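Local coordinates for malonyl-CoA-[acyl-carrier-protein] transacylase (Coxiella burnetii, PDB 3TQE) that probably transfers the malonyl group of malonyl-CoA to holo-acyl carrier protein, supplying malonyl-ACP for fatty acid synthesis, at residues F8-P13 with V275-G280; Q62-Q67 with R121-Q126; P203-L208 with I252-R257. One frame throughout, in Å; residues are numbered along the deposited sequence. Where two conformers were deposited one is given.

Contact 1: residues F8-P13 with V275-G280; sequences FAFVFP and VFMECG
Phe10 pairs with Met277 at the centre of a parallel ladder between strands 9-12 and 275-278, whose short axes approach to 4.6 Å and differ in direction by 36°. Four backbone hydrogen bonds form it. Ala9 gives its N-H to Val275 O and accepts from Met277 N, and Val11 gives its N-H to Met277 O and accepts from Cys279 N. Ala9 and Val11, alternate residues, each use both N-H and C=O toward strand 275-278, the parallel pattern, while Phe10 bonds to strand 91-94 on the other side. CA-H...O contacts such as Phe276 CA to Ala9 O (3.3 Å) reinforce the ladder.

Cysteine sulfur, the selenium of Met277 and aromatic rings fill the face that carries Phe10 and Met277. Cys279 holds SG anti to its backbone N (chi1 -165°), which puts the thiol between two rings: SG lies 3.7 Å from Phe10 CE2 and 3.5 Å from Phe12 CE1. Its CB makes an off-centre CH-pi contact, 4.0 Å from the centroid of the Phe12 ring. Met277, a selenomethionine in one of two deposited conformers, lays CB 3.5 Å from Phe10 CE1 and makes an oblique Met-aromatic contact, SE lying 3.7 Å from Phe8 CD1.

Apolar packing covers the reverse face, where Val11 CG1 meets the edge of the Phe276 ring at CD1 (3.9 Å). Ala9 CB touches the same carbon obliquely. Past the strands, Pro13 CG rests against Gly280 CA.

The buried carboxylate is satisfied: Glu278 OE2 and OE1 accept from Leu285 N and Ala286 N at the start of helix 284-292. Strand 91-94 extends the sheet beyond 9-12, and strand 297-300 beyond 275-278. Helix 63-83 covers the Phe10 face, with Trp81 edge-to-face against Phe10, while helix 261-270 covers Ala9 and Phe276.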
loop_
_atom_site.group_PDB
_atom_site.type_symbol
_atom_site.label_atom_id
_atom_site.label_comp_id
_atom_site.label_asym_id
_atom_site.label_seq_id
_atom_site.Cartn_x
_atom_site.Cartn_y
_atom_site.Cartn_z
ATOM N N PHE A 8 -16.131 6.002 8.599
ATOM C CA PHE A 8 -14.703 6.130 8.370
ATOM C C PHE A 8 -14.171 4.956 7.617
ATOM O O PHE A 8 -14.769 3.880 7.602
ATOM C CB PHE A 8 -13.942 6.325 9.693
ATOM C CG PHE A 8 -13.975 5.132 10.616
ATOM C CD1 PHE A 8 -12.873 4.318 10.754
ATOM C CD2 PHE A 8 -15.118 4.800 11.332
ATOM C CE1 PHE A 8 -12.889 3.207 11.610
ATOM C CE2 PHE A 8 -15.143 3.697 12.196
ATOM C CZ PHE A 8 -14.032 2.890 12.324
ATOM N N ALA A 9 -13.016 5.202 7.015
ATOM C CA ALA A 9 -12.307 4.206 6.267
ATOM C C ALA A 9 -10.938 4.023 6.883
ATOM O O ALA A 9 -10.376 4.968 7.424
ATOM C CB ALA A 9 -12.147 4.691 4.839
ATOM N N PHE A 10 -10.436 2.799 6.832
ATOM C CA PHE A 10 -9.044 2.551 7.106
ATOM C C PHE A 10 -8.288 2.433 5.808
ATOM O O PHE A 10 -8.708 1.746 4.883
ATOM C CB PHE A 10 -8.860 1.235 7.868
ATOM C CG PHE A 10 -8.842 1.381 9.336
ATOM C CD1 PHE A 10 -9.571 2.350 9.984
ATOM C CD2 PHE A 10 -8.057 0.564 10.062
ATOM C CE1 PHE A 10 -9.502 2.472 11.344
ATOM C CE2 PHE A 10 -8.012 0.689 11.445
ATOM C CZ PHE A 10 -8.744 1.631 12.062
ATOM N N VAL A 11 -7.167 3.122 5.745
ATOM C CA VAL A 11 -6.265 3.040 4.629
ATOM C C VAL A 11 -4.918 2.541 5.085
ATOM O O VAL A 11 -4.378 2.991 6.087
ATOM C CB VAL A 11 -6.158 4.363 3.827
ATOM C CG1 VAL A 11 -7.519 4.665 3.193
ATOM C CG2 VAL A 11 -5.663 5.558 4.662
ATOM N N PHE A 12 -4.397 1.558 4.366
ATOM C CA PHE A 12 -3.217 0.838 4.786
ATOM C C PHE A 12 -2.058 1.158 3.880
ATOM O O PHE A 12 -2.128 0.918 2.680
ATOM C CB PHE A 12 -3.478 -0.663 4.730
ATOM C CG PHE A 12 -4.518 -1.127 5.697
ATOM C CD1 PHE A 12 -4.172 -1.591 6.942
ATOM C CD2 PHE A 12 -5.849 -1.058 5.374
ATOM C CE1 PHE A 12 -5.122 -2.044 7.829
ATOM C CE2 PHE A 12 -6.792 -1.498 6.257
ATOM C CZ PHE A 12 -6.425 -2.015 7.471
ATOM N N PRO A 13 -0.988 1.688 4.445
ATOM C CA PRO A 13 0.133 2.019 3.628
ATOM C C PRO A 13 0.975 0.847 3.185
ATOM O O PRO A 13 0.962 -0.218 3.778
ATOM C CB PRO A 13 0.952 2.923 4.512
ATOM C CG PRO A 13 0.594 2.654 5.788
ATOM C CD PRO A 13 -0.813 2.166 5.809
ATOM N N VAL A 275 -13.604 10.645 6.619
ATOM C CA VAL A 275 -12.655 10.465 7.703
ATOM C C VAL A 275 -11.914 9.178 7.417
ATOM O O VAL A 275 -12.512 8.146 7.159
ATOM C CB VAL A 275 -13.342 10.342 9.054
ATOM C CG1 VAL A 275 -12.351 10.031 10.132
ATOM C CG2 VAL A 275 -14.082 11.633 9.349
ATOM N N PHE A 276 -10.605 9.297 7.362
ATOM C CA PHE A 276 -9.722 8.191 7.019
ATOM C C PHE A 276 -8.750 8.001 8.171
ATOM O O PHE A 276 -8.239 8.970 8.727
ATOM C CB PHE A 276 -8.915 8.544 5.766
ATOM C CG PHE A 276 -9.766 8.739 4.542
ATOM C CD1 PHE A 276 -9.973 7.709 3.645
ATOM C CD2 PHE A 276 -10.403 9.943 4.316
ATOM C CE1 PHE A 276 -10.766 7.889 2.538
ATOM C CE2 PHE A 276 -11.217 10.112 3.190
ATOM C CZ PHE A 276 -11.400 9.090 2.328
HETATM N N MSE A 277 -8.463 6.755 8.503
HETATM C CA MSE A 277 -7.450 6.438 9.500
HETATM C C MSE A 277 -6.353 5.730 8.766
HETATM O O MSE A 277 -6.626 4.780 8.026
HETATM C CB MSE A 277 -7.979 5.489 10.562
HETATM C CG MSE A 277 -8.626 6.150 11.690
HETATM SE SE MSE A 277 -10.240 6.907 11.084
HETATM C CE MSE A 277 -10.911 7.454 12.823
ATOM N N GLU A 278 -5.132 6.198 8.950
ATOM C CA GLU A 278 -3.992 5.601 8.301
ATOM C C GLU A 278 -3.460 4.505 9.207
ATOM O O GLU A 278 -2.924 4.756 10.294
ATOM C CB GLU A 278 -2.941 6.654 7.969
ATOM C CG GLU A 278 -1.741 6.109 7.206
ATOM C CD GLU A 278 -1.046 7.107 6.276
ATOM O OE1 GLU A 278 -1.265 8.340 6.374
ATOM O OE2 GLU A 278 -0.271 6.624 5.410
ATOM N N CYS A 279 -3.715 3.276 8.805
ATOM C CA CYS A 279 -3.433 2.122 9.630
ATOM C C CYS A 279 -2.086 1.554 9.259
ATOM O O CYS A 279 -1.969 0.527 8.624
ATOM C CB CYS A 279 -4.543 1.101 9.498
ATOM S SG CYS A 279 -4.516 -0.155 10.769
ATOM N N GLY A 280 -1.058 2.256 9.674
ATOM C CA GLY A 280 0.317 1.879 9.381
ATOM C C GLY A 280 1.238 2.988 9.799
ATOM O O GLY A 280 0.811 4.036 10.305
#

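Contact 2: residues Q62-Q67 with R121-Q126; sequences QTQFTQ and RGQYMQ. With GLY (glycine), chain B.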
loop_
_atom_site.group_PDB
_atom_site.type_symbol
_atom_site.label_atom_id
_atom_site.label_comp_id
_atom_site.label_asym_id
_atom_site.label_seq_id
_atom_site.Cartn_x
_atom_site.Cartn_y
_atom_site.Cartn_z
ATOM N N GLN A 62 15.044 -3.436 1.254
ATOM C CA GLN A 62 14.986 -4.483 0.246
ATOM C C GLN A 62 13.583 -5.050 0.283
ATOM O O GLN A 62 13.095 -5.363 1.338
ATOM C CB GLN A 62 16.053 -5.563 0.526
ATOM C CG GLN A 62 17.455 -5.000 0.259
ATOM C CD GLN A 62 18.630 -5.936 0.537
ATOM O OE1 GLN A 62 18.593 -6.777 1.431
ATOM N NE2 GLN A 62 19.705 -5.765 -0.241
ATOM N N THR A 63 12.967 -5.237 -0.872
ATOM C CA THR A 63 11.553 -5.573 -1.032
ATOM C C THR A 63 11.128 -6.794 -0.230
ATOM O O THR A 63 10.057 -6.873 0.340
ATOM C CB THR A 63 11.261 -5.800 -2.565
ATOM O OG1 THR A 63 11.686 -7.095 -2.968
ATOM C CG2 THR A 63 12.028 -4.804 -3.409
ATOM N N GLN A 64 11.995 -7.796 -0.225
ATOM C CA GLN A 64 11.619 -9.019 0.469
ATOM C C GLN A 64 11.491 -8.840 1.958
ATOM O O GLN A 64 10.839 -9.637 2.601
ATOM C CB GLN A 64 12.621 -10.148 0.222
ATOM C CG GLN A 64 13.997 -9.952 0.781
ATOM C CD GLN A 64 14.859 -11.191 0.595
ATOM O OE1 GLN A 64 14.355 -12.307 0.559
ATOM N NE2 GLN A 64 16.166 -10.982 0.425
ATOM N N PHE A 65 12.119 -7.799 2.492
ATOM C CA PHE A 65 11.948 -7.430 3.896
ATOM C C PHE A 65 10.872 -6.350 4.089
ATOM O O PHE A 65 10.102 -6.420 5.036
ATOM C CB PHE A 65 13.255 -6.952 4.495
ATOM C CG PHE A 65 14.323 -7.996 4.476
ATOM C CD1 PHE A 65 14.246 -9.080 5.305
ATOM C CD2 PHE A 65 15.364 -7.926 3.580
ATOM C CE1 PHE A 65 15.221 -10.063 5.269
ATOM C CE2 PHE A 65 16.345 -8.911 3.540
ATOM C CZ PHE A 65 16.264 -9.965 4.397
ATOM N N THR A 66 10.848 -5.366 3.209
ATOM C CA THR A 66 9.917 -4.251 3.344
ATOM C C THR A 66 8.499 -4.759 3.373
ATOM O O THR A 66 7.684 -4.300 4.170
ATOM C CB THR A 66 10.013 -3.306 2.176
ATOM O OG1 THR A 66 11.363 -2.944 1.956
ATOM C CG2 THR A 66 9.152 -2.081 2.361
ATOM N N GLN A 67 8.197 -5.707 2.498
ATOM C CA GLN A 67 6.826 -6.130 2.400
ATOM C C GLN A 67 6.285 -6.799 3.670
ATOM O O GLN A 67 5.268 -6.380 4.195
ATOM C CB GLN A 67 6.552 -6.926 1.138
ATOM C CG GLN A 67 6.776 -6.040 -0.088
ATOM C CD GLN A 67 6.203 -6.562 -1.371
ATOM O OE1 GLN A 67 5.172 -7.229 -1.383
ATOM N NE2 GLN A 67 6.837 -6.187 -2.484
ATOM N N ARG A 121 5.912 -12.314 -2.531
ATOM C CA ARG A 121 5.592 -11.235 -3.451
ATOM C C ARG A 121 6.801 -10.333 -3.641
ATOM O O ARG A 121 7.156 -9.978 -4.762
ATOM C CB ARG A 121 4.388 -10.451 -2.957
ATOM C CG ARG A 121 3.947 -9.301 -3.829
ATOM C CD ARG A 121 2.752 -8.678 -3.188
ATOM N NE ARG A 121 2.122 -7.613 -3.971
ATOM C CZ ARG A 121 2.434 -6.323 -3.905
ATOM N NH1 ARG A 121 3.414 -5.893 -3.122
ATOM N NH2 ARG A 121 1.762 -5.450 -4.654
ATOM N N GLY A 122 7.436 -9.950 -2.535
ATOM C CA GLY A 122 8.622 -9.120 -2.623
ATOM C C GLY A 122 9.737 -9.815 -3.350
ATOM O O GLY A 122 10.406 -9.221 -4.211
ATOM N N GLN A 123 9.975 -11.065 -2.996
ATOM C CA GLN A 123 11.044 -11.832 -3.646
ATOM C C GLN A 123 10.807 -11.920 -5.138
ATOM O O GLN A 123 11.718 -11.652 -5.930
ATOM C CB GLN A 123 11.173 -13.212 -3.014
ATOM C CG GLN A 123 11.728 -13.116 -1.600
ATOM C CD GLN A 123 11.739 -14.405 -0.839
ATOM O OE1 GLN A 123 11.006 -15.318 -1.159
ATOM N NE2 GLN A 123 12.576 -14.469 0.222
ATOM N N TYR A 124 9.600 -12.261 -5.536
ATOM C CA TYR A 124 9.345 -12.446 -6.953
ATOM C C TYR A 124 9.454 -11.124 -7.700
ATOM O O TYR A 124 9.949 -11.064 -8.814
ATOM C CB TYR A 124 7.974 -13.045 -7.187
ATOM C CG TYR A 124 7.722 -14.371 -6.565
ATOM C CD1 TYR A 124 8.735 -15.222 -6.223
ATOM C CD2 TYR A 124 6.442 -14.790 -6.342
ATOM C CE1 TYR A 124 8.463 -16.464 -5.637
ATOM C CE2 TYR A 124 6.175 -16.017 -5.798
ATOM C CZ TYR A 124 7.195 -16.855 -5.459
ATOM O OH TYR A 124 6.904 -18.073 -4.887
HETATM N N MSE A 125 8.925 -10.061 -7.109
HETATM C CA MSE A 125 8.980 -8.761 -7.769
HETATM C C MSE A 125 10.412 -8.297 -7.952
HETATM O O MSE A 125 10.752 -7.748 -8.987
HETATM C CB MSE A 125 8.186 -7.730 -6.982
HETATM C CG MSE A 125 6.697 -7.978 -7.064
HETATM SE SE MSE A 125 5.664 -6.742 -6.014
HETATM C CE MSE A 125 7.122 -5.957 -5.017
ATOM N N GLN A 126 11.236 -8.548 -6.953
ATOM C CA GLN A 126 12.635 -8.179 -7.026
ATOM C C GLN A 126 13.344 -8.855 -8.188
ATOM O O GLN A 126 14.271 -8.291 -8.783
ATOM C CB GLN A 126 13.310 -8.602 -5.734
ATOM C CG GLN A 126 14.770 -8.288 -5.667
ATOM C CD GLN A 126 14.972 -6.860 -5.464
ATOM O OE1 GLN A 126 15.348 -6.104 -6.387
ATOM N NE2 GLN A 126 14.671 -6.431 -4.255
HETATM N N GLY B . 4.604 0.022 -5.355
HETATM C CA GLY B . 4.962 -0.824 -4.170
HETATM C C GLY B . 4.544 -2.275 -4.332
HETATM O O GLY B . 4.372 -3.049 -3.370
HETATM O OXT GLY B . 4.347 -2.709 -5.455
HETATM O O HOH W 1 14.247 -8.171 -2.100
#
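Arg121 and Gln67 meet where helices 63-83 and 111-128 pack nearly antiparallel, with short axes 7.6 Å apart at an angle of 150°. The arginine is extended from CG to NE, with CG anti to the backbone N, and its length runs past the amide oxygen of Gln67. CB is the first atom near Gln67 OE1, CG comes closer, and CD lies 3.3 Å from it. NE passes on, and NH1 then turns back to donate to Gln67 OE1 at 2.8 Å. The oxygen lies in the guanidinium plane, but NH1 stands above the plane of the glutamine carbonyl, and the amide and guanidinium planes are 65° apart. NH1 also donates to the carboxylate O of the bound glycine at 3.0 Å, a nearly straight bond. NH2 reaches Ser96 OG and Gln254 OE1, so the tip is fixed by four partners. Met125 SE, in a doubtful modelled conformer, lies 3.7 Å over one guanidinium face, toward its rim. This is consistent with the arginine of related FabD enzymes that pairs with the malonyl carboxylate.

Gly122 brings the backbones together, its CA 4.3 Å from Gln64 CA. Gly122 O accepts Gln126 N on one face and Thr63 OG1, in the modelled conformer, on the other. Farther out, Gln123 NE2 donates almost along the carbonyl of Gln64 OE1 (2.8 Å), and a water accepts from both Gln64 N and Gln126 NE2.

Leu97 of helix 97-105 touches both Gln67 and Arg121, and Leu216 of helix 210-220 packs on Arg121 and Tyr124.

Contact 3: residues P203-L208 with I252-R257; sequences PSHCPL and IKQLVR. With GLY (glycine), chain B.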
loop_
_atom_site.group_PDB
_atom_site.type_symbol
_atom_site.label_atom_id
_atom_site.label_comp_id
_atom_site.label_asym_id
_atom_site.label_seq_id
_atom_site.Cartn_x
_atom_site.Cartn_y
_atom_site.Cartn_z
ATOM N N PRO A 203 10.247 -2.097 -11.063
ATOM C CA PRO A 203 9.199 -1.361 -11.753
ATOM C C PRO A 203 7.841 -2.025 -11.564
ATOM O O PRO A 203 7.364 -2.788 -12.383
ATOM C CB PRO A 203 9.645 -1.426 -13.206
ATOM C CG PRO A 203 10.308 -2.764 -13.309
ATOM C CD PRO A 203 11.029 -2.941 -11.990
ATOM N N SER A 204 7.224 -1.697 -10.454
ATOM C CA SER A 204 5.976 -2.345 -10.097
ATOM C C SER A 204 4.802 -1.780 -10.884
ATOM O O SER A 204 4.894 -0.706 -11.478
ATOM C CB SER A 204 5.745 -2.225 -8.590
ATOM O OG SER A 204 5.773 -0.884 -8.162
ATOM N N HIS A 205 3.713 -2.540 -10.911
ATOM C CA HIS A 205 2.466 -2.118 -11.503
ATOM C C HIS A 205 2.583 -1.802 -12.951
ATOM O O HIS A 205 2.027 -0.824 -13.408
ATOM C CB HIS A 205 1.901 -0.936 -10.724
ATOM C CG HIS A 205 1.749 -1.261 -9.296
ATOM N ND1 HIS A 205 0.911 -2.259 -8.869
ATOM C CD2 HIS A 205 2.401 -0.820 -8.198
ATOM C CE1 HIS A 205 1.029 -2.393 -7.557
ATOM N NE2 HIS A 205 1.945 -1.548 -7.135
ATOM N N CYS A 206 3.302 -2.664 -13.654
ATOM C CA CYS A 206 3.406 -2.582 -15.084
ATOM C C CYS A 206 3.675 -3.960 -15.611
ATOM O O CYS A 206 3.948 -4.870 -14.846
ATOM C CB CYS A 206 4.488 -1.576 -15.498
ATOM S SG CYS A 206 6.180 -2.122 -15.447
ATOM N N PRO A 207 3.622 -4.138 -16.927
ATOM C CA PRO A 207 3.780 -5.474 -17.475
ATOM C C PRO A 207 5.127 -6.137 -17.224
ATOM O O PRO A 207 5.233 -7.354 -17.334
ATOM C CB PRO A 207 3.562 -5.241 -18.971
ATOM C CG PRO A 207 2.660 -4.111 -19.014
ATOM C CD PRO A 207 3.082 -3.211 -17.931
ATOM N N LEU A 208 6.146 -5.381 -16.833
ATOM C CA LEU A 208 7.402 -6.015 -16.462
ATOM C C LEU A 208 7.295 -6.913 -15.247
ATOM O O LEU A 208 8.164 -7.736 -15.015
ATOM C CB LEU A 208 8.488 -4.986 -16.218
ATOM C CG LEU A 208 8.818 -4.144 -17.440
ATOM C CD1 LEU A 208 9.918 -3.196 -17.058
ATOM C CD2 LEU A 208 9.220 -5.035 -18.620
ATOM N N ILE A 252 -3.422 -10.667 -8.191
ATOM C CA ILE A 252 -2.420 -10.972 -9.192
ATOM C C ILE A 252 -2.384 -9.855 -10.233
ATOM O O ILE A 252 -1.328 -9.390 -10.628
ATOM C CB ILE A 252 -2.682 -12.339 -9.813
ATOM C CG1 ILE A 252 -2.520 -13.437 -8.744
ATOM C CG2 ILE A 252 -1.777 -12.559 -11.009
ATOM C CD1 ILE A 252 -1.181 -13.443 -8.027
ATOM N N LYS A 253 -3.546 -9.401 -10.674
ATOM C CA LYS A 253 -3.600 -8.313 -11.650
ATOM C C LYS A 253 -2.996 -7.029 -11.107
ATOM O O LYS A 253 -2.462 -6.235 -11.853
ATOM C CB LYS A 253 -5.038 -8.097 -12.112
ATOM C CG LYS A 253 -5.179 -7.223 -13.363
ATOM C CD LYS A 253 -6.657 -7.123 -13.803
ATOM C CE LYS A 253 -6.815 -6.298 -15.072
ATOM N NZ LYS A 253 -8.243 -6.258 -15.553
ATOM N N GLN A 254 -3.090 -6.834 -9.799
ATOM C CA GLN A 254 -2.537 -5.660 -9.163
ATOM C C GLN A 254 -1.091 -5.453 -9.522
ATOM O O GLN A 254 -0.653 -4.328 -9.630
ATOM C CB GLN A 254 -2.672 -5.811 -7.636
ATOM C CG GLN A 254 -2.347 -4.583 -6.851
ATOM C CD GLN A 254 -1.877 -4.918 -5.443
ATOM O OE1 GLN A 254 -1.010 -5.756 -5.232
ATOM N NE2 GLN A 254 -2.424 -4.229 -4.484
ATOM N N LEU A 255 -0.352 -6.542 -9.692
ATOM C CA LEU A 255 1.080 -6.489 -9.901
ATOM C C LEU A 255 1.420 -5.830 -11.216
ATOM O O LEU A 255 2.489 -5.258 -11.349
ATOM C CB LEU A 255 1.675 -7.880 -9.883
ATOM C CG LEU A 255 1.592 -8.580 -8.536
ATOM C CD1 LEU A 255 1.806 -10.090 -8.721
ATOM C CD2 LEU A 255 2.565 -7.948 -7.577
ATOM N N VAL A 256 0.537 -5.957 -12.190
ATOM C CA VAL A 256 0.834 -5.526 -13.553
ATOM C C VAL A 256 0.009 -4.353 -14.034
ATOM O O VAL A 256 0.150 -3.936 -15.189
ATOM C CB VAL A 256 0.727 -6.703 -14.538
ATOM C CG1 VAL A 256 1.786 -7.729 -14.244
ATOM C CG2 VAL A 256 -0.678 -7.333 -14.498
ATOM N N ARG A 257 -0.836 -3.812 -13.165
ATOM C CA ARG A 257 -1.719 -2.733 -13.521
ATOM C C ARG A 257 -1.591 -1.618 -12.508
ATOM O O ARG A 257 -1.145 -1.839 -11.395
ATOM C CB ARG A 257 -3.155 -3.243 -13.583
ATOM C CG ARG A 257 -3.395 -4.139 -14.762
ATOM C CD ARG A 257 -3.170 -3.396 -16.061
ATOM N NE ARG A 257 -4.406 -2.834 -16.590
ATOM C CZ ARG A 257 -5.039 -3.297 -17.664
ATOM N NH1 ARG A 257 -4.545 -4.326 -18.344
ATOM N NH2 ARG A 257 -6.165 -2.728 -18.065
HETATM N N GLY B . 4.604 0.022 -5.355
HETATM C CA GLY B . 4.962 -0.824 -4.170
HETATM C C GLY B . 4.544 -2.275 -4.332
HETATM O O GLY B . 4.372 -3.049 -3.370
HETATM O OXT GLY B . 4.347 -2.709 -5.455
#
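His205 and Gln254 join at the predicted Ser-His catalytic pair of the acyl transferase fold, where a loop carrying the histidine lies against the chain at 252-257. Ser204 comes first in contact with the site: its OG, in the modelled conformer, accepts from the amino group of the bound glycine, while its O is taken up by Ser174 OG.

His205 follows with a left-handed backbone (phi 60°, psi 43°). Its N-H makes only a weak bond to Leu255 O. The imidazole, with CG anti to the carbonyl carbon, is directed at two backbone oxygens near its plane. ND1 donates to Gln254 O at 2.7 Å, with that oxygen 9° out of the ring plane, and a second, weak bond from ND1 reaches Arg257 O. CB also lies close to Arg257 O, at 3.2 Å. Held through ND1, the ring presents NE2 to Ser96 OG, to which it is hydrogen-bonded, and NE2 is also 3.2 Å from OXT of the glycine. The second-shell residue Gln254 thus orients the first-shell histidine through its backbone, while its side chain, with OE1 engaged by Arg121, donates from NE2 to Ser96 O.

Cys206 lies beside Val256: Cys206 O receives a CA-H...O contact from Val256 CA at 3.4 Å and touches Val256 CG1 as well. Pro207 CD then grazes Val256 O at 4.1 Å. At Leu208 the turn folds back on the cysteine, and Leu208 N donates to Cys206 SG across 3.5 Å.

From the N terminus, the chain enters contact 1 at strand 9-12, and that loop closes only at strand 275-278, so contacts 2 and 3 both lie within its span. Contact 2 opens at 62-67 and closes at 121-126, bringing together helices 63-83 and 111-128. Contact 3 follows in series, opening at 203-208 and closing at 252-257. It joins the loop after strand 194-197 to helix 244-254. No loops cross. Contact 1 lies on the other side of the chain's centre, its centre 23 and 24 Å from theirs. Contacts 2 and 3 touch directly: Arg121 NE packs 3.6 Å from Leu255 CD2, and both contacts border the same glycine.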